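Local structure of carbonic anhydrase (Porphyridium purpureum, 1DDZ) at residues N59-G64 with D330-A335; E49-K52 with F57-R60; D199-G204 with V227-D232; Y115-L120 with A203-T208. The protein probably catalyses the reversible interconversion of carbon dioxide and bicarbonate as a zinc-dependent enzyme of the beta-carbonic anhydrase family. One frame throughout, in Å; residues are numbered along the deposited sequence.

Interaction 1. Residues N59-G64 with D330-A335. With ZN (zinc ion), chain D.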
loop_
_atom_site.group_PDB
_atom_site.type_symbol
_atom_site.label_atom_id
_atom_site.label_comp_id
_atom_site.label_asym_id
_atom_site.label_seq_id
_atom_site.Cartn_x
_atom_site.Cartn_y
_atom_site.Cartn_z
ATOM N N ASN A 59 27.215 -23.519 13.237
ATOM C CA ASN A 59 28.406 -22.706 12.963
ATOM C C ASN A 59 28.441 -22.337 11.495
ATOM O O ASN A 59 28.768 -21.214 11.135
ATOM C CB ASN A 59 29.689 -23.459 13.332
ATOM C CG ASN A 59 29.863 -23.621 14.843
ATOM O OD1 ASN A 59 29.557 -22.718 15.621
ATOM N ND2 ASN A 59 30.362 -24.770 15.258
ATOM N N ARG A 60 28.075 -23.289 10.646
ATOM C CA ARG A 60 28.055 -23.051 9.210
ATOM C C ARG A 60 26.889 -22.109 8.893
ATOM O O ARG A 60 27.073 -21.096 8.219
ATOM C CB ARG A 60 27.905 -24.373 8.458
ATOM C CG ARG A 60 28.085 -24.270 6.941
ATOM C CD ARG A 60 27.779 -25.602 6.289
ATOM N NE ARG A 60 28.604 -26.655 6.861
ATOM C CZ ARG A 60 28.136 -27.709 7.518
ATOM N NH1 ARG A 60 26.830 -27.876 7.688
ATOM N NH2 ARG A 60 28.988 -28.575 8.050
ATOM N N LEU A 61 25.718 -22.407 9.459
ATOM C CA LEU A 61 24.507 -21.602 9.266
ATOM C C LEU A 61 24.780 -20.151 9.621
ATOM O O LEU A 61 24.569 -19.243 8.824
ATOM C CB LEU A 61 23.392 -22.121 10.170
ATOM C CG LEU A 61 21.942 -21.729 9.889
ATOM C CD1 LEU A 61 21.383 -22.576 8.743
ATOM C CD2 LEU A 61 21.129 -21.975 11.146
ATOM N N ALA A 62 25.310 -19.945 10.814
ATOM C CA ALA A 62 25.611 -18.614 11.295
ATOM C C ALA A 62 26.677 -17.908 10.469
ATOM O O ALA A 62 26.798 -16.682 10.535
ATOM C CB ALA A 62 26.028 -18.662 12.769
ATOM N N ASN A 63 27.420 -18.654 9.660
ATOM C CA ASN A 63 28.478 -18.039 8.871
ATOM C C ASN A 63 28.348 -18.295 7.372
ATOM O O ASN A 63 29.338 -18.541 6.690
ATOM C CB ASN A 63 29.839 -18.513 9.402
ATOM C CG ASN A 63 30.088 -18.087 10.854
ATOM O OD1 ASN A 63 29.859 -18.861 11.791
ATOM N ND2 ASN A 63 30.537 -16.848 11.042
ATOM N N GLY A 64 27.119 -18.229 6.866
ATOM C CA GLY A 64 26.882 -18.468 5.454
ATOM C C GLY A 64 27.305 -17.264 4.655
ATOM O O GLY A 64 27.700 -16.256 5.236
ATOM N N ASP A 330 15.390 -11.889 5.522
ATOM C CA ASP A 330 16.750 -12.392 5.712
ATOM C C ASP A 330 16.723 -13.941 5.711
ATOM O O ASP A 330 17.603 -14.600 5.134
ATOM C CB ASP A 330 17.377 -11.859 6.988
ATOM C CG ASP A 330 17.681 -10.361 6.898
ATOM O OD1 ASP A 330 18.148 -9.908 5.823
ATOM O OD2 ASP A 330 17.431 -9.634 7.859
ATOM N N SER A 331 15.765 -14.498 6.459
ATOM C CA SER A 331 15.532 -15.935 6.522
ATOM C C SER A 331 16.694 -16.925 6.485
ATOM O O SER A 331 16.849 -17.671 5.523
ATOM C CB SER A 331 14.503 -16.334 5.424
ATOM O OG SER A 331 14.481 -15.397 4.336
ATOM N N ARG A 332 17.498 -17.009 7.534
ATOM C CA ARG A 332 18.565 -17.989 7.437
ATOM C C ARG A 332 18.094 -19.418 7.754
ATOM O O ARG A 332 18.880 -20.364 7.715
ATOM C CB ARG A 332 19.823 -17.582 8.210
ATOM C CG ARG A 332 21.066 -18.335 7.718
ATOM C CD ARG A 332 22.336 -17.567 7.971
ATOM N NE ARG A 332 22.554 -16.479 7.002
ATOM C CZ ARG A 332 23.270 -16.589 5.860
ATOM N NH1 ARG A 332 23.823 -17.749 5.503
ATOM N NH2 ARG A 332 23.575 -15.505 5.142
ATOM N N VAL A 333 16.812 -19.609 8.098
ATOM C CA VAL A 333 16.262 -20.961 8.316
ATOM C C VAL A 333 14.795 -21.015 7.887
ATOM O O VAL A 333 14.030 -20.108 8.209
ATOM C CB VAL A 333 16.285 -21.452 9.782
ATOM C CG1 VAL A 333 15.977 -22.924 9.824
ATOM C CG2 VAL A 333 17.657 -21.158 10.417
ATOM N N PRO A 334 14.415 -22.024 7.085
ATOM C CA PRO A 334 13.014 -22.117 6.655
ATOM C C PRO A 334 12.113 -22.300 7.878
ATOM O O PRO A 334 12.459 -23.033 8.810
ATOM C CB PRO A 334 13.005 -23.340 5.751
ATOM C CG PRO A 334 14.337 -23.255 5.084
ATOM C CD PRO A 334 15.251 -22.944 6.269
ATOM N N ALA A 335 10.957 -21.642 7.864
ATOM C CA ALA A 335 10.016 -21.706 8.978
ATOM C C ALA A 335 9.681 -23.124 9.395
ATOM O O ALA A 335 9.782 -23.477 10.577
ATOM C CB ALA A 335 8.745 -20.935 8.640
HETATM ZN ZN ZN D . 16.234 -9.728 9.226
#
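Leu-61 and Arg-332 run past each other in opposite directions, side by side rather than end to end, with Leu-61 CG and Arg-332 CG 4.1 Å apart. The CD1 methyl of Leu-61 reaches Arg-332 O at 3.5 Å, while its other methyl turns to Val-333; those two side chains cross at roughly a right angle, and Leu-61 CD2 meets Val-333 CG2 at 3.6 Å. CG of Arg-332 lies opposite its own backbone N (chi1 -160°), which sends the chain over to helix 57-62, where Arg-332 CD presses against Leu-61 O at 2.9 Å, a tight approach for carbon and oxygen. A bend at chi3 (-78°) then swings the guanidinium beside Gly-64, obliquely, with NH1 of Arg-332 3.1 Å from Gly-64 CA; a beta carbon there would collide with NH1. The same group makes a weak hydrogen bond through NH2 to Gln-65 O.

Cys-328, Asp-330 and Arg-332 form the Cys-X-Asp-X-Arg signature of beta-carbonic anhydrases. OD2 of Asp-330 binds zinc at 1.8 Å, together with Cys-328, His-384 and Cys-387, and OD1 of Asp-330 stays 7.8 Å from Arg-332 NH2, so the Asp-Arg pairing known from relatives with an open zinc site is absent here. With an alanine in place of Arg-332, Leu-61 would probably lose one of its aliphatic neighbours and Gln-65 O a weak guanidinium donor, opening a gap beside helix 57-62. Val-470 also packs on both Leu-61 and Arg-332.

Interaction 2. Residues E49-K52 with F57-R60; sequences EMLK and FFNR
Met-50 and Leu-51, near the end of helix 38-53, face Phe-57 and Phe-58 at the start of helix 57-62, and the backbones approach most closely at the CA atoms of Leu-51 and Phe-57, 6.0 Å apart. Met-50 lies over one face of the Phe-57 ring. Its CB stands 3.8 Å from the Phe-57 ring centroid and only 16° off the ring normal, a CH-pi contact. The bend at chi2 (-56°) keeps CG and SD of Met-50 over the same ring, with SD 3.5 Å from Phe-57 CE1 and 27° off the normal, while the terminal methyl CE turns away.

Leu-51 meets Phe-58 differently: the side chains cross at about a right angle, and Leu-51 CG sits at the ring edge, near its plane, 3.9 Å from Phe-58 CE1. Phe-57 in turn places CD2 over the centre of one face of the Phe-58 ring, 3.5 Å above its plane, while Trp-46 meets Phe-58 edge-to-face. The ring of Phe-58 is thus located by aromatic and aliphatic neighbours from both helices. Entirely apolar in its side-chain contacts, this corner joins two consecutive helices across a very short linker, and its central element is a Met-aromatic contact with sulfur over the ring face.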
loop_
_atom_site.group_PDB
_atom_site.type_symbol
_atom_site.label_atom_id
_atom_site.label_comp_id
_atom_site.label_asym_id
_atom_site.label_seq_id
_atom_site.Cartn_x
_atom_site.Cartn_y
_atom_site.Cartn_z
ATOM N N GLU A 49 18.751 -33.049 16.586
ATOM C CA GLU A 49 18.955 -33.896 15.427
ATOM C C GLU A 49 19.998 -33.297 14.485
ATOM O O GLU A 49 20.842 -34.013 13.954
ATOM C CB GLU A 49 17.633 -34.137 14.696
ATOM C CG GLU A 49 17.718 -35.169 13.566
ATOM C CD GLU A 49 18.445 -36.455 13.981
ATOM O OE1 GLU A 49 19.592 -36.666 13.517
ATOM O OE2 GLU A 49 17.876 -37.248 14.773
ATOM N N MET A 50 19.972 -31.982 14.309
ATOM C CA MET A 50 20.935 -31.308 13.439
ATOM C C MET A 50 22.351 -31.422 13.975
ATOM O O MET A 50 23.276 -31.753 13.245
ATOM C CB MET A 50 20.571 -29.831 13.266
ATOM C CG MET A 50 19.284 -29.588 12.481
ATOM S SD MET A 50 19.326 -30.372 10.847
ATOM C CE MET A 50 18.397 -31.918 11.187
ATOM N N LEU A 51 22.522 -31.138 15.256
ATOM C CA LEU A 51 23.829 -31.230 15.886
ATOM C C LEU A 51 24.360 -32.660 15.872
ATOM O O LEU A 51 25.549 -32.883 15.663
ATOM C CB LEU A 51 23.758 -30.696 17.309
ATOM C CG LEU A 51 23.672 -29.176 17.277
ATOM C CD1 LEU A 51 23.177 -28.630 18.599
ATOM C CD2 LEU A 51 25.027 -28.611 16.898
ATOM N N LYS A 52 23.464 -33.622 16.045
ATOM C CA LYS A 52 23.817 -35.033 16.043
ATOM C C LYS A 52 24.308 -35.484 14.674
ATOM O O LYS A 52 25.191 -36.330 14.587
ATOM C CB LYS A 52 22.602 -35.857 16.458
ATOM C CG LYS A 52 22.762 -37.363 16.394
ATOM C CD LYS A 52 21.443 -38.010 16.807
ATOM C CE LYS A 52 21.442 -39.526 16.652
ATOM N NZ LYS A 52 20.078 -40.088 16.938
ATOM N N PHE A 57 26.722 -27.787 12.279
ATOM C CA PHE A 57 25.487 -27.302 11.665
ATOM C C PHE A 57 25.193 -25.817 11.852
ATOM O O PHE A 57 25.013 -25.079 10.885
ATOM C CB PHE A 57 24.286 -28.115 12.140
ATOM C CG PHE A 57 23.026 -27.787 11.402
ATOM C CD1 PHE A 57 22.737 -28.403 10.180
ATOM C CD2 PHE A 57 22.143 -26.825 11.896
ATOM C CE1 PHE A 57 21.590 -28.058 9.457
ATOM C CE2 PHE A 57 20.994 -26.469 11.181
ATOM C CZ PHE A 57 20.717 -27.088 9.961
ATOM N N PHE A 58 25.132 -25.363 13.094
ATOM C CA PHE A 58 24.830 -23.960 13.337
ATOM C C PHE A 58 25.989 -23.032 13.053
ATOM O O PHE A 58 25.783 -21.920 12.579
ATOM C CB PHE A 58 24.236 -23.769 14.732
ATOM C CG PHE A 58 22.898 -24.434 14.887
ATOM C CD1 PHE A 58 22.787 -25.667 15.514
ATOM C CD2 PHE A 58 21.763 -23.873 14.317
ATOM C CE1 PHE A 58 21.560 -26.344 15.560
ATOM C CE2 PHE A 58 20.541 -24.538 14.361
ATOM C CZ PHE A 58 20.436 -25.774 14.979
ATOM N N ASN A 59 27.215 -23.519 13.237
ATOM C CA ASN A 59 28.406 -22.706 12.963
ATOM C C ASN A 59 28.441 -22.337 11.495
ATOM O O ASN A 59 28.768 -21.214 11.135
ATOM C CB ASN A 59 29.689 -23.459 13.332
ATOM C CG ASN A 59 29.863 -23.621 14.843
ATOM O OD1 ASN A 59 29.557 -22.718 15.621
ATOM N ND2 ASN A 59 30.362 -24.770 15.258
ATOM N N ARG A 60 28.075 -23.289 10.646
ATOM C CA ARG A 60 28.055 -23.051 9.210
ATOM C C ARG A 60 26.889 -22.109 8.893
ATOM O O ARG A 60 27.073 -21.096 8.219
ATOM C CB ARG A 60 27.905 -24.373 8.458
ATOM C CG ARG A 60 28.085 -24.270 6.941
ATOM C CD ARG A 60 27.779 -25.602 6.289
ATOM N NE ARG A 60 28.604 -26.655 6.861
ATOM C CZ ARG A 60 28.136 -27.709 7.518
ATOM N NH1 ARG A 60 26.830 -27.876 7.688
ATOM N NH2 ARG A 60 28.988 -28.575 8.050
#

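Interaction 3. Residues D199-G204 with V227-D232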
loop_
_atom_site.group_PDB
_atom_site.type_symbol
_atom_site.label_atom_id
_atom_site.label_comp_id
_atom_site.label_asym_id
_atom_site.label_seq_id
_atom_site.Cartn_x
_atom_site.Cartn_y
_atom_site.Cartn_z
ATOM N N ASP A 199 16.527 2.117 -12.296
ATOM C CA ASP A 199 17.691 2.891 -11.879
ATOM C C ASP A 199 18.957 2.040 -11.936
ATOM O O ASP A 199 19.951 2.432 -12.507
ATOM C CB ASP A 199 17.498 3.415 -10.454
ATOM C CG ASP A 199 16.495 4.523 -10.370
ATOM O OD1 ASP A 199 16.245 5.210 -11.384
ATOM O OD2 ASP A 199 15.970 4.715 -9.259
ATOM N N ALA A 200 18.894 0.846 -11.372
ATOM C CA ALA A 200 20.027 -0.061 -11.365
ATOM C C ALA A 200 20.519 -0.304 -12.770
ATOM O O ALA A 200 21.720 -0.205 -13.037
ATOM C CB ALA A 200 19.649 -1.386 -10.715
ATOM N N TRP A 201 19.596 -0.612 -13.676
ATOM C CA TRP A 201 19.952 -0.880 -15.062
ATOM C C TRP A 201 20.527 0.343 -15.746
ATOM O O TRP A 201 21.472 0.227 -16.524
ATOM C CB TRP A 201 18.756 -1.419 -15.823
ATOM C CG TRP A 201 18.505 -2.852 -15.552
ATOM C CD1 TRP A 201 19.356 -3.728 -14.941
ATOM C CD2 TRP A 201 17.329 -3.593 -15.890
ATOM N NE1 TRP A 201 18.780 -4.968 -14.881
ATOM C CE2 TRP A 201 17.534 -4.915 -15.456
ATOM C CE3 TRP A 201 16.118 -3.264 -16.520
ATOM C CZ2 TRP A 201 16.562 -5.923 -15.627
ATOM C CZ3 TRP A 201 15.154 -4.265 -16.688
ATOM C CH2 TRP A 201 15.383 -5.577 -16.243
ATOM N N ASP A 202 19.986 1.519 -15.435
ATOM C CA ASP A 202 20.514 2.755 -16.004
ATOM C C ASP A 202 21.972 2.954 -15.515
ATOM O O ASP A 202 22.826 3.448 -16.260
ATOM C CB ASP A 202 19.650 3.975 -15.625
ATOM C CG ASP A 202 18.344 4.051 -16.409
ATOM O OD1 ASP A 202 18.116 3.205 -17.309
ATOM O OD2 ASP A 202 17.532 4.962 -16.123
ATOM N N ALA A 203 22.258 2.548 -14.278
ATOM C CA ALA A 203 23.597 2.670 -13.707
ATOM C C ALA A 203 24.484 1.499 -14.117
ATOM O O ALA A 203 25.583 1.328 -13.593
ATOM C CB ALA A 203 23.515 2.754 -12.200
ATOM N N GLY A 204 23.999 0.684 -15.048
ATOM C CA GLY A 204 24.770 -0.448 -15.515
ATOM C C GLY A 204 25.028 -1.536 -14.495
ATOM O O GLY A 204 25.992 -2.292 -14.636
ATOM N N VAL A 227 14.935 -11.381 -18.101
ATOM C CA VAL A 227 15.205 -10.118 -18.743
ATOM C C VAL A 227 16.480 -9.632 -18.060
ATOM O O VAL A 227 16.643 -9.756 -16.837
ATOM C CB VAL A 227 13.995 -9.133 -18.760
ATOM C CG1 VAL A 227 12.805 -9.681 -18.003
ATOM C CG2 VAL A 227 14.401 -7.742 -18.351
ATOM N N VAL A 228 17.446 -9.235 -18.885
ATOM C CA VAL A 228 18.756 -8.805 -18.411
ATOM C C VAL A 228 18.859 -7.314 -18.185
ATOM O O VAL A 228 19.391 -6.879 -17.173
ATOM C CB VAL A 228 19.850 -9.274 -19.395
ATOM C CG1 VAL A 228 21.238 -8.902 -18.875
ATOM C CG2 VAL A 228 19.764 -10.779 -19.570
ATOM N N ASN A 229 18.335 -6.538 -19.126
ATOM C CA ASN A 229 18.361 -5.095 -19.022
ATOM C C ASN A 229 17.469 -4.528 -20.132
ATOM O O ASN A 229 17.812 -4.641 -21.289
ATOM C CB ASN A 229 19.808 -4.583 -19.171
ATOM C CG ASN A 229 19.920 -3.079 -18.973
ATOM O OD1 ASN A 229 19.063 -2.317 -19.426
ATOM N ND2 ASN A 229 20.963 -2.644 -18.283
ATOM N N SER A 230 16.306 -3.984 -19.787
ATOM C CA SER A 230 15.412 -3.397 -20.783
ATOM C C SER A 230 14.828 -2.124 -20.226
ATOM O O SER A 230 14.097 -2.186 -19.240
ATOM C CB SER A 230 14.232 -4.324 -21.118
ATOM O OG SER A 230 14.646 -5.584 -21.609
ATOM N N SER A 231 15.125 -0.988 -20.857
ATOM C CA SER A 231 14.582 0.292 -20.420
ATOM C C SER A 231 13.085 0.265 -20.604
ATOM O O SER A 231 12.565 -0.277 -21.592
ATOM C CB SER A 231 15.141 1.462 -21.229
ATOM O OG SER A 231 14.389 2.645 -20.977
ATOM N N ASP A 232 12.381 0.828 -19.638
ATOM C CA ASP A 232 10.941 0.881 -19.692
ATOM C C ASP A 232 10.545 2.305 -20.044
ATOM O O ASP A 232 9.381 2.638 -20.034
ATOM C CB ASP A 232 10.328 0.451 -18.363
ATOM C CG ASP A 232 8.842 0.224 -18.465
ATOM O OD1 ASP A 232 8.407 -0.169 -19.545
ATOM O OD2 ASP A 232 8.104 0.439 -17.484
#
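Trp-201 stacks against the backbone and amide of Asn-229 in a mainly buried contact that joins the end of helix 195-202 to the loop leaving strand 222-227, the antiparallel strand that is outermost, within this chain, in the first sheet. The helix ends in a Schellman motif: Gly-204, with positive phi, gives its N to Trp-201 O at 3.0 Å, and Gln-205 N bonds to Ala-200 O. Asn-229 CA lies 3.6 Å from the centroid of the six-membered ring of Trp-201 and 11° off its normal, a CH-pi contact over the face. Farther along, the amide of Asn-229 stacks on the indole near Trp-201 CG, the two planes 19° apart. CG of Asn-229 sits anti to its N (chi1 -176°), bringing ND2 to Trp-201 O at 3.4 Å, a weak hydrogen bond.

A hydrogen bond also fixes the rotation of the indole: NE1 of Trp-201 donates to Leu-207 O. A leucine replacing Trp-201 would probably leave Leu-207 O without this donor and Asn-229 without the flat surface it rests on. On the loop side, Ser-230 OG bonds to Thr-270 OG1, and Asp-232 O to Arg-156 of the second subunit. Trp-201 CZ3 lies obliquely 3.3 Å from Ser-230 N.

Interaction 4. Residues Y115-L120 with A203-T208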
loop_
_atom_site.group_PDB
_atom_site.type_symbol
_atom_site.label_atom_id
_atom_site.label_comp_id
_atom_site.label_asym_id
_atom_site.label_seq_id
_atom_site.Cartn_x
_atom_site.Cartn_y
_atom_site.Cartn_z
ATOM N N TYR A 115 15.977 -3.131 -0.764
ATOM C CA TYR A 115 16.959 -3.624 0.198
ATOM C C TYR A 115 17.853 -4.644 -0.522
ATOM O O TYR A 115 19.078 -4.525 -0.498
ATOM C CB TYR A 115 16.261 -4.279 1.398
ATOM C CG TYR A 115 17.199 -4.666 2.512
ATOM C CD1 TYR A 115 17.616 -3.723 3.455
ATOM C CD2 TYR A 115 17.661 -5.974 2.637
ATOM C CE1 TYR A 115 18.472 -4.073 4.506
ATOM C CE2 TYR A 115 18.518 -6.344 3.679
ATOM C CZ TYR A 115 18.922 -5.386 4.616
ATOM O OH TYR A 115 19.768 -5.732 5.655
ATOM N N ALA A 116 17.240 -5.609 -1.203
ATOM C CA ALA A 116 17.975 -6.634 -1.941
ATOM C C ALA A 116 18.913 -6.031 -2.991
ATOM O O ALA A 116 20.076 -6.428 -3.102
ATOM C CB ALA A 116 16.992 -7.611 -2.623
ATOM N N VAL A 117 18.421 -5.054 -3.746
ATOM C CA VAL A 117 19.218 -4.423 -4.801
ATOM C C VAL A 117 20.263 -3.398 -4.337
ATOM O O VAL A 117 21.413 -3.453 -4.767
ATOM C CB VAL A 117 18.289 -3.797 -5.885
ATOM C CG1 VAL A 117 19.113 -3.066 -6.953
ATOM C CG2 VAL A 117 17.415 -4.904 -6.529
ATOM N N GLN A 118 19.868 -2.456 -3.493
ATOM C CA GLN A 118 20.796 -1.437 -3.018
ATOM C C GLN A 118 21.603 -1.851 -1.794
ATOM O O GLN A 118 22.786 -1.568 -1.722
ATOM C CB GLN A 118 20.081 -0.112 -2.719
ATOM C CG GLN A 118 19.943 0.869 -3.890
ATOM C CD GLN A 118 18.545 0.835 -4.487
ATOM O OE1 GLN A 118 17.894 -0.206 -4.476
ATOM N NE2 GLN A 118 18.053 1.975 -4.953
ATOM N N TYR A 119 20.968 -2.450 -0.796
ATOM C CA TYR A 119 21.716 -2.848 0.383
ATOM C C TYR A 119 22.533 -4.116 0.103
ATOM O O TYR A 119 23.750 -4.110 0.201
ATOM C CB TYR A 119 20.785 -3.082 1.579
ATOM C CG TYR A 119 20.365 -1.838 2.365
ATOM C CD1 TYR A 119 19.311 -1.027 1.938
ATOM C CD2 TYR A 119 21.029 -1.473 3.543
ATOM C CE1 TYR A 119 18.929 0.130 2.669
ATOM C CE2 TYR A 119 20.654 -0.303 4.290
ATOM C CZ TYR A 119 19.601 0.499 3.834
ATOM O OH TYR A 119 19.221 1.717 4.407
ATOM N N LEU A 120 21.866 -5.191 -0.301
ATOM C CA LEU A 120 22.544 -6.463 -0.545
ATOM C C LEU A 120 23.271 -6.621 -1.876
ATOM O O LEU A 120 24.094 -7.517 -2.028
ATOM C CB LEU A 120 21.568 -7.626 -0.343
ATOM C CG LEU A 120 20.909 -7.654 1.039
ATOM C CD1 LEU A 120 20.025 -8.868 1.196
ATOM C CD2 LEU A 120 21.995 -7.666 2.101
ATOM N N ALA A 203 22.258 2.548 -14.278
ATOM C CA ALA A 203 23.597 2.670 -13.707
ATOM C C ALA A 203 24.484 1.499 -14.117
ATOM O O ALA A 203 25.583 1.328 -13.593
ATOM C CB ALA A 203 23.515 2.754 -12.200
ATOM N N GLY A 204 23.999 0.684 -15.048
ATOM C CA GLY A 204 24.770 -0.448 -15.515
ATOM C C GLY A 204 25.028 -1.536 -14.495
ATOM O O GLY A 204 25.992 -2.292 -14.636
ATOM N N GLN A 205 24.187 -1.624 -13.470
ATOM C CA GLN A 205 24.346 -2.658 -12.444
ATOM C C GLN A 205 23.862 -4.004 -12.985
ATOM O O GLN A 205 22.788 -4.095 -13.582
ATOM C CB GLN A 205 23.571 -2.283 -11.166
ATOM C CG GLN A 205 23.542 -3.374 -10.099
ATOM C CD GLN A 205 22.949 -2.884 -8.813
ATOM O OE1 GLN A 205 22.846 -1.674 -8.598
ATOM N NE2 GLN A 205 22.556 -3.806 -7.942
ATOM N N GLU A 206 24.651 -5.044 -12.746
ATOM C CA GLU A 206 24.339 -6.389 -13.201
ATOM C C GLU A 206 23.151 -6.888 -12.388
ATOM O O GLU A 206 23.279 -7.112 -11.180
ATOM C CB GLU A 206 25.539 -7.290 -12.944
ATOM C CG GLU A 206 25.711 -8.411 -13.934
ATOM C CD GLU A 206 26.602 -8.030 -15.119
ATOM O OE1 GLU A 206 26.556 -6.866 -15.585
ATOM O OE2 GLU A 206 27.356 -8.914 -15.583
ATOM N N LEU A 207 22.005 -7.065 -13.040
ATOM C CA LEU A 207 20.797 -7.500 -12.344
ATOM C C LEU A 207 19.792 -8.139 -13.296
ATOM O O LEU A 207 19.177 -7.458 -14.143
ATOM C CB LEU A 207 20.137 -6.294 -11.634
ATOM C CG LEU A 207 18.856 -6.474 -10.799
ATOM C CD1 LEU A 207 19.111 -7.426 -9.638
ATOM C CD2 LEU A 207 18.410 -5.122 -10.270
ATOM N N THR A 208 19.601 -9.443 -13.148
ATOM C CA THR A 208 18.634 -10.152 -13.980
ATOM C C THR A 208 17.306 -10.377 -13.264
ATOM O O THR A 208 17.268 -10.503 -12.045
ATOM C CB THR A 208 19.139 -11.537 -14.372
ATOM O OG1 THR A 208 19.411 -12.294 -13.190
ATOM C CG2 THR A 208 20.394 -11.420 -15.231
#
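Val-117, on helix 107-119, touches Gln-205 and Leu-207 on the loop that leads from helix 195-202 into strand 208-214. The contact belongs to the alpha-beta-alpha fold of the first carbonic anhydrase half, where each of these helices precedes one of two neighbouring parallel strands, 124-130 and 208-214.

The apolar part is a methyl-to-methyl meeting. Val-117 and Leu-207 cross at about a right angle, with Val-117 CG2 3.9 Å from Leu-207 CD2 and Val-117 CG1 at 4.0 Å from the same Leu-207 methyl, so CD2 rests against both branches of the valine. Ile-125 of strand 124-130 lies beside both residues and Ala-200 beside Leu-207, which makes this a small hydrophobic cluster between helices and sheet.

Within the helix backbone, Leu-120 N bonds to Tyr-115 O at 2.9 Å, five residues back, the mark of a wider pi-type turn.

The polar part comes from Gln-205. With chi1 at 173° and chi2 at 172° the chain is fully stretched, which carries its amide across to the helix, where NE2 also passes Val-117 CG1. The bond itself is nearly straight but weak: Gln-205 NE2 donates to Val-117 O at 3.4 Å, with an angle of 164° at the hydrogen.

Along the chain, interaction 2 comes first, and its second segment runs into interaction 1 through helix 57-62; their centres are 11 Å apart. Interaction 1 then reaches over to residues 330-335, tying the helical start of the first half to the zinc-site loop of the second. Interactions 3 and 4 fall in sequence between its two ends, share Ala-203 and Gly-204, and have centres 10 Å apart at the far strands of the first sheet. Interaction 4 nevertheless touches interaction 1 where Tyr-115 packs on Asp-330, although their centres are 22 Å apart. Packing in the first half therefore extends to a metal ligand of the second, whereas interactions 2 and 3, 41 Å apart, remain separate.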